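Local atomic coordinates of coenzyme PQQ synthesis protein B (Methylobacterium extorquens, PDB entry 4Z7R), a protein that binds zinc, belongs to the metallo-beta-lactamase-like proteins of pyrroloquinoline quinone biosynthesis, and may help to carry this cofactor or its precursor to the periplasm. Residues A[3-8]-A[262-267]; A[39-44]-A[51-56]; A[84-89]-A[108-113]; A[214-219]-A[238-243]. All blocks are in the same frame, centred on the assembly; numbering follows the deposited sequence.

Contact 1 (A[3-8]-A[262-267]); sequences VVILGS and VFVHIN. With ZN (zinc ion), chain D.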
loop_
_atom_site.group_PDB
_atom_site.type_symbol
_atom_site.label_atom_id
_atom_site.label_comp_id
_atom_site.label_asym_id
_atom_site.label_seq_id
_atom_site.Cartn_x
_atom_site.Cartn_y
_atom_site.Cartn_z
ATOM N N VAL A 3 -20.054 7.887 7.256
ATOM C CA VAL A 3 -18.722 8.253 6.793
ATOM C C VAL A 3 -17.683 7.541 7.641
ATOM O O VAL A 3 -17.788 7.523 8.862
ATOM C CB VAL A 3 -18.483 9.777 6.868
ATOM C CG1 VAL A 3 -17.128 10.131 6.277
ATOM C CG2 VAL A 3 -19.598 10.538 6.160
ATOM N N VAL A 4 -16.686 6.941 7.002
ATOM C CA VAL A 4 -15.535 6.449 7.748
ATOM C C VAL A 4 -14.246 6.974 7.128
ATOM O O VAL A 4 -14.021 6.864 5.920
ATOM C CB VAL A 4 -15.508 4.900 7.834
ATOM C CG1 VAL A 4 -15.577 4.264 6.457
ATOM C CG2 VAL A 4 -14.274 4.428 8.600
ATOM N N ILE A 5 -13.417 7.586 7.963
ATOM C CA ILE A 5 -12.114 8.056 7.527
ATOM C C ILE A 5 -11.121 6.902 7.622
ATOM O O ILE A 5 -10.750 6.482 8.717
ATOM C CB ILE A 5 -11.640 9.253 8.370
ATOM C CG1 ILE A 5 -12.649 10.403 8.252
ATOM C CG2 ILE A 5 -10.248 9.691 7.939
ATOM C CD1 ILE A 5 -12.264 11.648 9.014
ATOM N N LEU A 6 -10.719 6.376 6.469
ATOM C CA LEU A 6 -9.832 5.216 6.421
ATOM C C LEU A 6 -8.379 5.616 6.646
ATOM O O LEU A 6 -7.637 4.929 7.347
ATOM C CB LEU A 6 -9.971 4.490 5.082
ATOM C CG LEU A 6 -11.358 3.939 4.746
ATOM C CD1 LEU A 6 -11.337 3.335 3.362
ATOM C CD2 LEU A 6 -11.797 2.906 5.769
ATOM N N GLY A 7 -7.983 6.729 6.040
ATOM C CA GLY A 7 -6.646 7.261 6.217
ATOM C C GLY A 7 -6.732 8.761 6.390
ATOM O O GLY A 7 -7.366 9.453 5.590
ATOM N N SER A 8 -6.077 9.272 7.426
ATOM C CA SER A 8 -6.203 10.680 7.779
ATOM C C SER A 8 -4.901 11.432 7.555
ATOM O O SER A 8 -4.826 12.640 7.787
ATOM C CB SER A 8 -6.643 10.827 9.238
ATOM O OG SER A 8 -5.810 10.063 10.098
ATOM N N VAL A 262 -13.549 19.181 9.970
ATOM C CA VAL A 262 -12.574 18.120 10.206
ATOM C C VAL A 262 -11.382 18.231 9.261
ATOM O O VAL A 262 -11.548 18.308 8.044
ATOM C CB VAL A 262 -13.203 16.715 10.040
ATOM C CG1 VAL A 262 -12.183 15.635 10.387
ATOM C CG2 VAL A 262 -14.452 16.574 10.896
ATOM N N PHE A 263 -10.179 18.249 9.827
ATOM C CA PHE A 263 -8.966 18.231 9.022
ATOM C C PHE A 263 -8.575 16.804 8.673
ATOM O O PHE A 263 -8.510 15.949 9.548
ATOM C CB PHE A 263 -7.806 18.912 9.754
ATOM C CG PHE A 263 -7.831 20.409 9.679
ATOM C CD1 PHE A 263 -7.783 21.053 8.453
ATOM C CD2 PHE A 263 -7.877 21.172 10.832
ATOM C CE1 PHE A 263 -7.793 22.435 8.378
ATOM C CE2 PHE A 263 -7.883 22.555 10.764
ATOM C CZ PHE A 263 -7.845 23.185 9.535
ATOM N N VAL A 264 -8.324 16.557 7.391
ATOM C CA VAL A 264 -7.746 15.296 6.944
ATOM C C VAL A 264 -6.487 15.586 6.133
ATOM O O VAL A 264 -6.100 16.748 5.982
ATOM C CB VAL A 264 -8.744 14.473 6.097
ATOM C CG1 VAL A 264 -9.980 14.135 6.916
ATOM C CG2 VAL A 264 -9.132 15.234 4.837
ATOM N N HIS A 265 -5.852 14.534 5.618
ATOM C CA HIS A 265 -4.655 14.666 4.788
ATOM C C HIS A 265 -3.561 15.436 5.523
ATOM O O HIS A 265 -2.939 16.336 4.962
ATOM C CB HIS A 265 -4.996 15.361 3.463
ATOM C CG HIS A 265 -3.943 15.215 2.411
ATOM N ND1 HIS A 265 -2.851 16.053 2.329
ATOM C CD2 HIS A 265 -3.822 14.338 1.387
ATOM C CE1 HIS A 265 -2.099 15.693 1.305
ATOM N NE2 HIS A 265 -2.665 14.654 0.716
ATOM N N ILE A 266 -3.348 15.088 6.787
ATOM C CA ILE A 266 -2.371 15.769 7.629
ATOM C C ILE A 266 -0.970 15.172 7.487
ATOM O O ILE A 266 -0.780 13.974 7.687
ATOM C CB ILE A 266 -2.807 15.722 9.101
ATOM C CG1 ILE A 266 -4.229 16.279 9.233
ATOM C CG2 ILE A 266 -1.840 16.504 9.967
ATOM C CD1 ILE A 266 -4.948 15.845 10.484
ATOM N N ASN A 267 0.012 16.004 7.149
ATOM C CA ASN A 267 1.370 15.501 6.945
ATOM C C ASN A 267 2.029 15.122 8.261
ATOM O O ASN A 267 1.694 15.668 9.311
ATOM C CB ASN A 267 2.239 16.523 6.214
ATOM C CG ASN A 267 3.458 15.888 5.566
ATOM O OD1 ASN A 267 3.337 14.909 4.836
ATOM N ND2 ASN A 267 4.639 16.432 5.847
HETATM ZN ZN ZN D . -1.677 13.619 -0.832
HETATM O O HOH W 1 -6.889 12.075 4.806
HETATM O O HOH W 2 0.453 14.132 -0.247
HETATM O O HOH W 3 -2.893 14.053 -2.400
#

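Contact 2 (A[39-44]-A[51-56]); sequences QSSIAV and WLLLNA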
loop_
_atom_site.group_PDB
_atom_site.type_symbol
_atom_site.label_atom_id
_atom_site.label_comp_id
_atom_site.label_asym_id
_atom_site.label_seq_id
_atom_site.Cartn_x
_atom_site.Cartn_y
_atom_site.Cartn_z
ATOM N N GLN A 39 -2.666 6.616 4.748
ATOM C CA GLN A 39 -2.767 7.737 3.814
ATOM C C GLN A 39 -4.179 8.022 3.303
ATOM O O GLN A 39 -5.009 7.121 3.194
ATOM C CB GLN A 39 -1.817 7.517 2.636
ATOM C CG GLN A 39 -0.350 7.684 3.037
ATOM C CD GLN A 39 0.613 7.041 2.064
ATOM O OE1 GLN A 39 1.142 7.699 1.170
ATOM N NE2 GLN A 39 0.856 5.748 2.240
ATOM N N SER A 40 -4.401 9.296 2.985
ATOM C CA SER A 40 -5.706 9.895 2.694
ATOM C C SER A 40 -6.686 9.052 1.883
ATOM O O SER A 40 -6.483 8.795 0.696
ATOM C CB SER A 40 -5.481 11.225 1.958
ATOM O OG SER A 40 -6.702 11.891 1.690
ATOM N N SER A 41 -7.767 8.657 2.549
ATOM C CA SER A 41 -8.884 7.957 1.920
ATOM C C SER A 41 -10.072 7.924 2.872
ATOM O O SER A 41 -9.896 7.780 4.083
ATOM C CB SER A 41 -8.494 6.531 1.528
ATOM O OG SER A 41 -9.610 5.838 0.989
ATOM N N ILE A 42 -11.279 8.067 2.333
ATOM C CA ILE A 42 -12.489 7.912 3.133
ATOM C C ILE A 42 -13.498 7.055 2.384
ATOM O O ILE A 42 -13.413 6.894 1.166
ATOM C CB ILE A 42 -13.152 9.269 3.501
ATOM C CG1 ILE A 42 -13.869 9.873 2.290
ATOM C CG2 ILE A 42 -12.129 10.241 4.106
ATOM C CD1 ILE A 42 -14.759 11.062 2.635
ATOM N N ALA A 43 -14.443 6.489 3.122
ATOM C CA ALA A 43 -15.529 5.736 2.512
ATOM C C ALA A 43 -16.862 6.297 2.981
ATOM O O ALA A 43 -17.014 6.661 4.146
ATOM C CB ALA A 43 -15.416 4.260 2.845
ATOM N N VAL A 44 -17.822 6.385 2.068
ATOM C CA VAL A 44 -19.123 6.956 2.390
ATOM C C VAL A 44 -20.227 6.031 1.892
ATOM O O VAL A 44 -20.104 5.436 0.822
ATOM C CB VAL A 44 -19.289 8.367 1.769
ATOM C CG1 VAL A 44 -20.661 8.941 2.082
ATOM C CG2 VAL A 44 -18.198 9.304 2.270
ATOM N N TRP A 51 -20.883 0.941 -0.359
ATOM C CA TRP A 51 -19.955 2.034 -0.100
ATOM C C TRP A 51 -19.271 2.595 -1.338
ATOM O O TRP A 51 -18.974 1.875 -2.292
ATOM C CB TRP A 51 -18.884 1.584 0.897
ATOM C CG TRP A 51 -19.430 1.224 2.238
ATOM C CD1 TRP A 51 -20.031 0.053 2.592
ATOM C CD2 TRP A 51 -19.433 2.048 3.408
ATOM N NE1 TRP A 51 -20.408 0.096 3.913
ATOM C CE2 TRP A 51 -20.051 1.310 4.437
ATOM C CE3 TRP A 51 -18.971 3.339 3.687
ATOM C CZ2 TRP A 51 -20.221 1.819 5.723
ATOM C CZ3 TRP A 51 -19.145 3.845 4.963
ATOM C CH2 TRP A 51 -19.761 3.084 5.966
ATOM N N LEU A 52 -19.034 3.901 -1.299
ATOM C CA LEU A 52 -18.186 4.572 -2.267
ATOM C C LEU A 52 -16.840 4.861 -1.624
ATOM O O LEU A 52 -16.777 5.468 -0.555
ATOM C CB LEU A 52 -18.822 5.876 -2.751
ATOM C CG LEU A 52 -17.884 6.825 -3.508
ATOM C CD1 LEU A 52 -17.567 6.288 -4.898
ATOM C CD2 LEU A 52 -18.470 8.231 -3.589
ATOM N N LEU A 53 -15.768 4.422 -2.273
ATOM C CA LEU A 53 -14.424 4.733 -1.811
ATOM C C LEU A 53 -13.926 6.017 -2.453
ATOM O O LEU A 53 -13.905 6.141 -3.674
ATOM C CB LEU A 53 -13.466 3.581 -2.129
ATOM C CG LEU A 53 -12.099 3.631 -1.452
ATOM C CD1 LEU A 53 -12.216 3.234 -0.002
ATOM C CD2 LEU A 53 -11.120 2.720 -2.177
ATOM N N LEU A 54 -13.528 6.977 -1.626
ATOM C CA LEU A 54 -12.944 8.206 -2.142
ATOM C C LEU A 54 -11.429 8.143 -2.007
ATOM O O LEU A 54 -10.893 8.188 -0.900
ATOM C CB LEU A 54 -13.520 9.429 -1.427
ATOM C CG LEU A 54 -14.944 9.751 -1.902
ATOM C CD1 LEU A 54 -15.986 9.184 -0.948
ATOM C CD2 LEU A 54 -15.147 11.241 -2.111
ATOM N N ASN A 55 -10.768 8.009 -3.157
ATOM C CA ASN A 55 -9.322 7.812 -3.281
ATOM C C ASN A 55 -8.902 6.419 -2.811
ATOM O O ASN A 55 -9.543 5.808 -1.950
ATOM C CB ASN A 55 -8.553 8.930 -2.560
ATOM C CG ASN A 55 -8.765 10.289 -3.201
ATOM O OD1 ASN A 55 -8.706 10.428 -4.424
ATOM N ND2 ASN A 55 -9.010 11.301 -2.377
ATOM N N ALA A 56 -7.800 5.936 -3.375
ATOM C CA ALA A 56 -7.317 4.585 -3.104
ATOM C C ALA A 56 -5.836 4.638 -2.738
ATOM O O ALA A 56 -4.971 4.711 -3.611
ATOM C CB ALA A 56 -7.544 3.653 -4.281
#

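Contact 3 (A[84-89]-A[108-113]); sequences VLLTNG and LYATPG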
loop_
_atom_site.group_PDB
_atom_site.type_symbol
_atom_site.label_atom_id
_atom_site.label_comp_id
_atom_site.label_asym_id
_atom_site.label_seq_id
_atom_site.Cartn_x
_atom_site.Cartn_y
_atom_site.Cartn_z
ATOM N N VAL A 84 -15.221 3.573 -6.788
ATOM C CA VAL A 84 -14.086 4.357 -6.324
ATOM C C VAL A 84 -14.047 5.676 -7.081
ATOM O O VAL A 84 -14.213 5.707 -8.302
ATOM C CB VAL A 84 -12.750 3.606 -6.510
ATOM C CG1 VAL A 84 -11.580 4.459 -6.019
ATOM C CG2 VAL A 84 -12.785 2.278 -5.777
ATOM N N LEU A 85 -13.870 6.764 -6.342
ATOM C CA LEU A 85 -13.732 8.087 -6.933
ATOM C C LEU A 85 -12.369 8.679 -6.576
ATOM O O LEU A 85 -11.960 8.655 -5.418
ATOM C CB LEU A 85 -14.864 9.008 -6.464
ATOM C CG LEU A 85 -14.682 10.511 -6.676
ATOM C CD1 LEU A 85 -14.710 10.856 -8.158
ATOM C CD2 LEU A 85 -15.754 11.288 -5.923
ATOM N N LEU A 86 -11.672 9.203 -7.579
ATOM C CA LEU A 86 -10.393 9.879 -7.363
ATOM C C LEU A 86 -10.549 11.395 -7.380
ATOM O O LEU A 86 -11.173 11.946 -8.285
ATOM C CB LEU A 86 -9.376 9.459 -8.424
ATOM C CG LEU A 86 -9.211 7.958 -8.653
ATOM C CD1 LEU A 86 -8.299 7.697 -9.847
ATOM C CD2 LEU A 86 -8.673 7.293 -7.403
ATOM N N THR A 87 -9.993 12.066 -6.373
ATOM C CA THR A 87 -10.057 13.523 -6.310
ATOM C C THR A 87 -8.842 14.178 -6.975
ATOM O O THR A 87 -8.892 15.347 -7.358
ATOM C CB THR A 87 -10.168 14.022 -4.852
ATOM O OG1 THR A 87 -9.017 13.608 -4.103
ATOM C CG2 THR A 87 -11.423 13.467 -4.198
ATOM N N ASN A 88 -7.752 13.426 -7.101
ATOM C CA ASN A 88 -6.590 13.880 -7.863
ATOM C C ASN A 88 -5.695 12.700 -8.242
ATOM O O ASN A 88 -6.011 11.554 -7.925
ATOM C CB ASN A 88 -5.810 14.960 -7.091
ATOM C CG ASN A 88 -4.807 14.391 -6.095
ATOM O OD1 ASN A 88 -4.914 13.252 -5.641
ATOM N ND2 ASN A 88 -3.828 15.213 -5.733
ATOM N N GLY A 89 -4.590 12.982 -8.923
ATOM C CA GLY A 89 -3.725 11.937 -9.443
ATOM C C GLY A 89 -2.479 11.638 -8.623
ATOM O O GLY A 89 -1.574 10.958 -9.103
ATOM N N LEU A 108 -14.892 2.829 -11.506
ATOM C CA LEU A 108 -13.901 3.835 -11.155
ATOM C C LEU A 108 -14.259 5.180 -11.783
ATOM O O LEU A 108 -14.362 5.295 -13.005
ATOM C CB LEU A 108 -12.507 3.385 -11.599
ATOM C CG LEU A 108 -11.346 4.353 -11.379
ATOM C CD1 LEU A 108 -11.184 4.664 -9.898
ATOM C CD2 LEU A 108 -10.067 3.761 -11.947
ATOM N N TYR A 109 -14.452 6.187 -10.935
ATOM C CA TYR A 109 -14.824 7.529 -11.376
ATOM C C TYR A 109 -13.692 8.534 -11.203
ATOM O O TYR A 109 -13.001 8.530 -10.184
ATOM C CB TYR A 109 -16.040 8.042 -10.604
ATOM C CG TYR A 109 -17.313 7.249 -10.782
ATOM C CD1 TYR A 109 -18.211 7.554 -11.797
ATOM C CD2 TYR A 109 -17.636 6.218 -9.910
ATOM C CE1 TYR A 109 -19.391 6.837 -11.950
ATOM C CE2 TYR A 109 -18.809 5.499 -10.052
ATOM C CZ TYR A 109 -19.683 5.813 -11.073
ATOM O OH TYR A 109 -20.845 5.092 -11.214
ATOM N N ALA A 110 -13.514 9.391 -12.203
ATOM C CA ALA A 110 -12.590 10.520 -12.112
ATOM C C ALA A 110 -12.871 11.508 -13.239
ATOM O O ALA A 110 -13.637 11.212 -14.153
ATOM C CB ALA A 110 -11.143 10.049 -12.160
ATOM N N THR A 111 -12.276 12.693 -13.160
ATOM C CA THR A 111 -12.361 13.643 -14.262
ATOM C C THR A 111 -11.642 13.043 -15.471
ATOM O O THR A 111 -10.818 12.141 -15.304
ATOM C CB THR A 111 -11.744 15.000 -13.892
ATOM O OG1 THR A 111 -10.347 14.833 -13.615
ATOM C CG2 THR A 111 -12.443 15.581 -12.674
ATOM N N PRO A 112 -11.951 13.527 -16.688
ATOM C CA PRO A 112 -11.287 12.971 -17.874
ATOM C C PRO A 112 -9.761 13.048 -17.802
ATOM O O PRO A 112 -9.085 12.099 -18.194
ATOM C CB PRO A 112 -11.823 13.844 -19.011
ATOM C CG PRO A 112 -13.172 14.269 -18.537
ATOM C CD PRO A 112 -13.004 14.492 -17.056
ATOM N N GLY A 113 -9.233 14.157 -17.294
ATOM C CA GLY A 113 -7.796 14.327 -17.184
ATOM C C GLY A 113 -7.131 13.326 -16.255
ATOM O O GLY A 113 -6.083 12.766 -16.581
HETATM O O HOH W 4 -10.898 13.095 -10.730
#

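Contact 4 (A[214-219]-A[238-243]); sequences LFDGTV and MGHIQM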
loop_
_atom_site.group_PDB
_atom_site.type_symbol
_atom_site.label_atom_id
_atom_site.label_comp_id
_atom_site.label_asym_id
_atom_site.label_seq_id
_atom_site.Cartn_x
_atom_site.Cartn_y
_atom_site.Cartn_z
ATOM N N LEU A 214 -14.633 17.969 5.360
ATOM C CA LEU A 214 -13.356 17.300 5.557
ATOM C C LEU A 214 -12.357 17.967 4.626
ATOM O O LEU A 214 -12.496 17.898 3.402
ATOM C CB LEU A 214 -13.467 15.798 5.289
ATOM C CG LEU A 214 -13.943 14.904 6.444
ATOM C CD1 LEU A 214 -15.275 15.361 7.039
ATOM C CD2 LEU A 214 -14.033 13.459 5.981
ATOM N N PHE A 215 -11.361 18.624 5.209
ATOM C CA PHE A 215 -10.537 19.567 4.456
ATOM C C PHE A 215 -9.030 19.379 4.645
ATOM O O PHE A 215 -8.570 18.963 5.711
ATOM C CB PHE A 215 -10.930 20.999 4.834
ATOM C CG PHE A 215 -10.320 22.050 3.953
ATOM C CD1 PHE A 215 -10.882 22.354 2.722
ATOM C CD2 PHE A 215 -9.192 22.744 4.360
ATOM C CE1 PHE A 215 -10.322 23.323 1.908
ATOM C CE2 PHE A 215 -8.630 23.718 3.552
ATOM C CZ PHE A 215 -9.196 24.008 2.324
ATOM N N ASP A 216 -8.293 19.685 3.580
ATOM C CA ASP A 216 -6.829 19.740 3.553
ATOM C C ASP A 216 -6.258 20.300 4.853
ATOM O O ASP A 216 -6.431 21.478 5.157
ATOM C CB ASP A 216 -6.386 20.588 2.353
ATOM C CG ASP A 216 -4.893 20.501 2.063
ATOM O OD1 ASP A 216 -4.083 20.256 2.983
ATOM O OD2 ASP A 216 -4.530 20.690 0.883
ATOM N N GLY A 217 -5.567 19.446 5.601
ATOM C CA GLY A 217 -4.885 19.855 6.816
ATOM C C GLY A 217 -3.409 19.498 6.784
ATOM O O GLY A 217 -2.810 19.207 7.819
ATOM N N THR A 218 -2.830 19.509 5.588
ATOM C CA THR A 218 -1.461 19.050 5.379
ATOM C C THR A 218 -0.441 19.766 6.264
ATOM O O THR A 218 0.379 19.121 6.919
ATOM C CB THR A 218 -1.043 19.220 3.907
ATOM O OG1 THR A 218 -2.016 18.597 3.060
ATOM C CG2 THR A 218 0.322 18.586 3.660
ATOM N N VAL A 219 -0.486 21.095 6.282
ATOM C CA VAL A 219 0.473 21.866 7.072
ATOM C C VAL A 219 -0.198 22.910 7.964
ATOM O O VAL A 219 -1.179 23.549 7.578
ATOM C CB VAL A 219 1.515 22.572 6.171
ATOM C CG1 VAL A 219 2.318 21.550 5.380
ATOM C CG2 VAL A 219 0.847 23.581 5.239
ATOM N N MET A 238 3.918 22.718 -2.213
ATOM C CA MET A 238 3.312 21.399 -2.317
ATOM C C MET A 238 1.826 21.493 -2.667
ATOM O O MET A 238 1.156 20.473 -2.826
ATOM C CB MET A 238 3.519 20.612 -1.020
ATOM C CG MET A 238 4.979 20.264 -0.754
ATOM S SD MET A 238 5.245 19.371 0.789
ATOM C CE MET A 238 4.727 20.595 1.987
ATOM N N GLY A 239 1.324 22.720 -2.785
ATOM C CA GLY A 239 -0.052 22.957 -3.184
ATOM C C GLY A 239 -1.060 22.847 -2.056
ATOM O O GLY A 239 -2.169 22.352 -2.253
ATOM N N HIS A 240 -0.680 23.318 -0.874
ATOM C CA HIS A 240 -1.542 23.216 0.298
ATOM C C HIS A 240 -1.635 24.528 1.063
ATOM O O HIS A 240 -0.622 25.049 1.530
ATOM C CB HIS A 240 -1.035 22.117 1.237
ATOM C CG HIS A 240 -0.943 20.770 0.591
ATOM N ND1 HIS A 240 -2.052 20.058 0.190
ATOM C CD2 HIS A 240 0.130 20.007 0.272
ATOM C CE1 HIS A 240 -1.667 18.915 -0.350
ATOM N NE2 HIS A 240 -0.349 18.858 -0.309
ATOM N N ILE A 241 -2.840 25.077 1.175
ATOM C CA ILE A 241 -3.044 26.239 2.027
ATOM C C ILE A 241 -2.833 25.817 3.483
ATOM O O ILE A 241 -3.354 24.793 3.925
ATOM C CB ILE A 241 -4.445 26.866 1.830
ATOM C CG1 ILE A 241 -4.599 28.117 2.697
ATOM C CG2 ILE A 241 -5.556 25.856 2.121
ATOM C CD1 ILE A 241 -5.946 28.798 2.549
ATOM N N GLN A 242 -2.025 26.579 4.214
ATOM C CA GLN A 242 -1.742 26.256 5.610
ATOM C C GLN A 242 -2.939 26.565 6.506
ATOM O O GLN A 242 -3.805 27.363 6.144
ATOM C CB GLN A 242 -0.504 27.019 6.102
ATOM C CG GLN A 242 -0.768 28.467 6.490
ATOM C CD GLN A 242 -1.043 29.354 5.298
ATOM O OE1 GLN A 242 -0.750 28.992 4.159
ATOM N NE2 GLN A 242 -1.619 30.523 5.552
ATOM N N MET A 243 -2.978 25.929 7.674
ATOM C CA MET A 243 -4.068 26.122 8.631
ATOM C C MET A 243 -4.097 27.529 9.225
ATOM O O MET A 243 -5.152 28.162 9.301
ATOM C CB MET A 243 -3.970 25.107 9.774
ATOM C CG MET A 243 -4.102 23.647 9.370
ATOM S SD MET A 243 -3.784 22.560 10.776
ATOM C CE MET A 243 -4.415 21.003 10.158
HETATM O O HOH W 5 -5.301 23.855 5.888
HETATM O O HOH W 6 -2.377 22.232 4.329
#

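Contact 1 (A[3-8]-A[262-267])
Ile5 lays its CD1 methyl against two valines of the 262-267 segment, 4.0 Å from Val264 CG1 and 4.2 Å from Val262 CG1. CG1 of Ile5 stands anti to the carbonyl carbon (chi1 -59°), and from there the extended second torsion carries CD1 forward to both partners. Beyond this small apolar patch the chains meet through backbone. Ile266 N donates to Ser8 O over 3.0 Å in a nearly straight bond of 172°, the donor tilted somewhat from the carbonyl plane. A water forms a second link, giving a proton to Gly7 O and receiving one from His265 N at 2.8 Å. The amides of His265 and Ile266 are thus both tied to the 3-8 segment, one through water and one directly. CB of His265 points away from that segment, and the imidazole binds zinc through NE2 at 2.1 Å. Two waters and Asp92 complete the ligands of this metal, and ND1 is hydrogen-bonded to Thr218, a second-shell partner that probably helps to set the rotation of the ring. Just past strand 2-5, Leu6 and Gly7 both face Ser41 in a classic beta bulge, where the chain turns a corner. The contact bridges the two sheets of the fold: strand 2-5 runs between strands 41-45 and 296-298 in one, strand 260-264 beside strand 212-216 in the other, whose Leu214 touches Ile5, Val262 and Val264 alike.

Contact 2 (A[39-44]-A[51-56])
Ile42 and Leu54 face each other as an antiparallel hydrogen-bonded pair, and their side chains make the close-packed part of this hairpin. Ile42 CG1, lodged between its backbone N and carbonyl carbon (chi1 75°), reaches Leu54 CB at 3.8 Å. The neighbouring Val44 brings CG2 to 3.9 Å from Leu54 CD1, so that this one leucine packs against both Ile42 and Val44. On the other face, Ala43 CB lies 3.8 Å from Trp51 CE3 at the rim of the indole, while Ala43 O approaches the ring edge near its plane; there Ala43 CB and Leu53 CD1 are farther apart, 4.4 Å. At the loop end, around Ser40, Ser41 and Asn55, polar atoms take over. Ser41 OG lies 2.9 Å from Asn55 O and also near Leu54 O, two acceptors competing for one proton. This side is buried too, not open to solvent: Asn55 OD1 accepts from Thr87 N and its ND2 is hydrogen-bonded to Tyr192 OH, but Ser40 O has no partner in the model. Four backbone bonds pair Ile42 with Leu54 and Val44 with Leu52, the straightest running from Leu52 N to Val44 O (2.8 Å, 176°). The chemistry implies a regular apolar hairpin whose polar end, with Ser40 close to a bound zinc ion, borders the metal site.

Contact 3 (A[84-89]-A[108-113])
Leu85 leans on Tyr109 across two parallel strands, and its side chain can be followed outward atom by atom. CB starts beside the neighbouring backbone, 4.2 Å from Tyr109 O. CG is anti to the backbone N (chi1 164°), and beyond it the CD1 branch makes the closest approach, 3.5 Å from Tyr109 O and 4.0 Å from Tyr109 CB, the two side chains crossing at about a right angle. The leucine also touches Leu52, Leu54 and Thr181. On the reverse face of the sheet Leu108 plays the matching part: its CD1 is 3.9 Å from Val84 CB and nearly as close to Leu86 CG. Leu86 CB and Ala110 CB then carry the apolar row onward. Beneath these contacts the backbones pair in parallel fashion. Tyr109 N donates to Val84 O over 2.7 Å, almost straight at 177°, and Leu86 N donates to Tyr109 O. Where the strands diverge, a water continues the link, donating to Leu86 O and accepting from Thr111 N at 2.8 Å. Thr111 is the N-cap of the helix that begins at Pro112, and its OG1 makes a weak capping bond to Ile114 N and a hydrogen bond to Glu176 O. The pair belongs to the beta-alpha-beta unit of strand 81-85, helix 91-94 and strand 106-110. Strand 51-54 flanks it on one edge and strand 132-136 on the other, while helix 112-119 rests on Leu86, Leu108 and Ala110.

Contact 4 (A[214-219]-A[238-243])
Asp216 and His240 are brought together by their first torsions: CG of Asp216 is anti to the backbone N (chi1 -169°), and CG of His240 is anti to the carbonyl carbon (chi1 -58°). His240 ND1 then donates to Asp216 OD2 over 2.6 Å, meeting the syn lone pair of that oxygen, which lies close to the imidazole plane, with carboxylate and ring 74° apart. The second oxygen, OD1, turns back into its own segment. It accepts from Thr218 OG1 and from Thr218 N at 3.0 Å, the latter closing an Asx turn, and it also receives a proton from a water that bridges to Val219 N and Ile241 O. Thr218 covers one face of the imidazole, its CB 3.9 Å from the ring centroid in a CH-pi contact. Asp216 OD2 has a second donor in Cys196 N, so the carboxylate is gripped from several directions and probably keeps the ring's rotation fixed. Farther along, Met243 N donates to Val219 O over 3.0 Å, Met243 CE reaches Gly217 O at 3.4 Å, and Ile241 CG2 meets the edge of the Phe215 ring. Gly239, with positive phi, ends helix 235-238 in a Schellman motif just before the histidine. A His-carboxylate pair at the end of a strand, with His240 close to the zinc ion held by Asp92 and His265, fits the second shell of a metallo-beta-lactamase-like metal site.

Overall arrangement
All four contacts are largely buried, but they divide between the two sheets of the fold. Contacts 2 and 3 lie within one mixed sheet and share its logic of regular backbone pairing with apolar rows above and below, antiparallel in the first and parallel in the second; strands 51-54 and 81-85 join them directly. Contact 1 spans both sheets, touching contact 2 through strands 2-5 and 41-45 and contact 4 through strands 260-264 and 212-216. Contact 4 is the most polar, set where strand 212-216 ends and meets a loop, with some residues partly exposed. Thr218 of contact 4 bonds to His265 of contact 1, bringing both to the same zinc site.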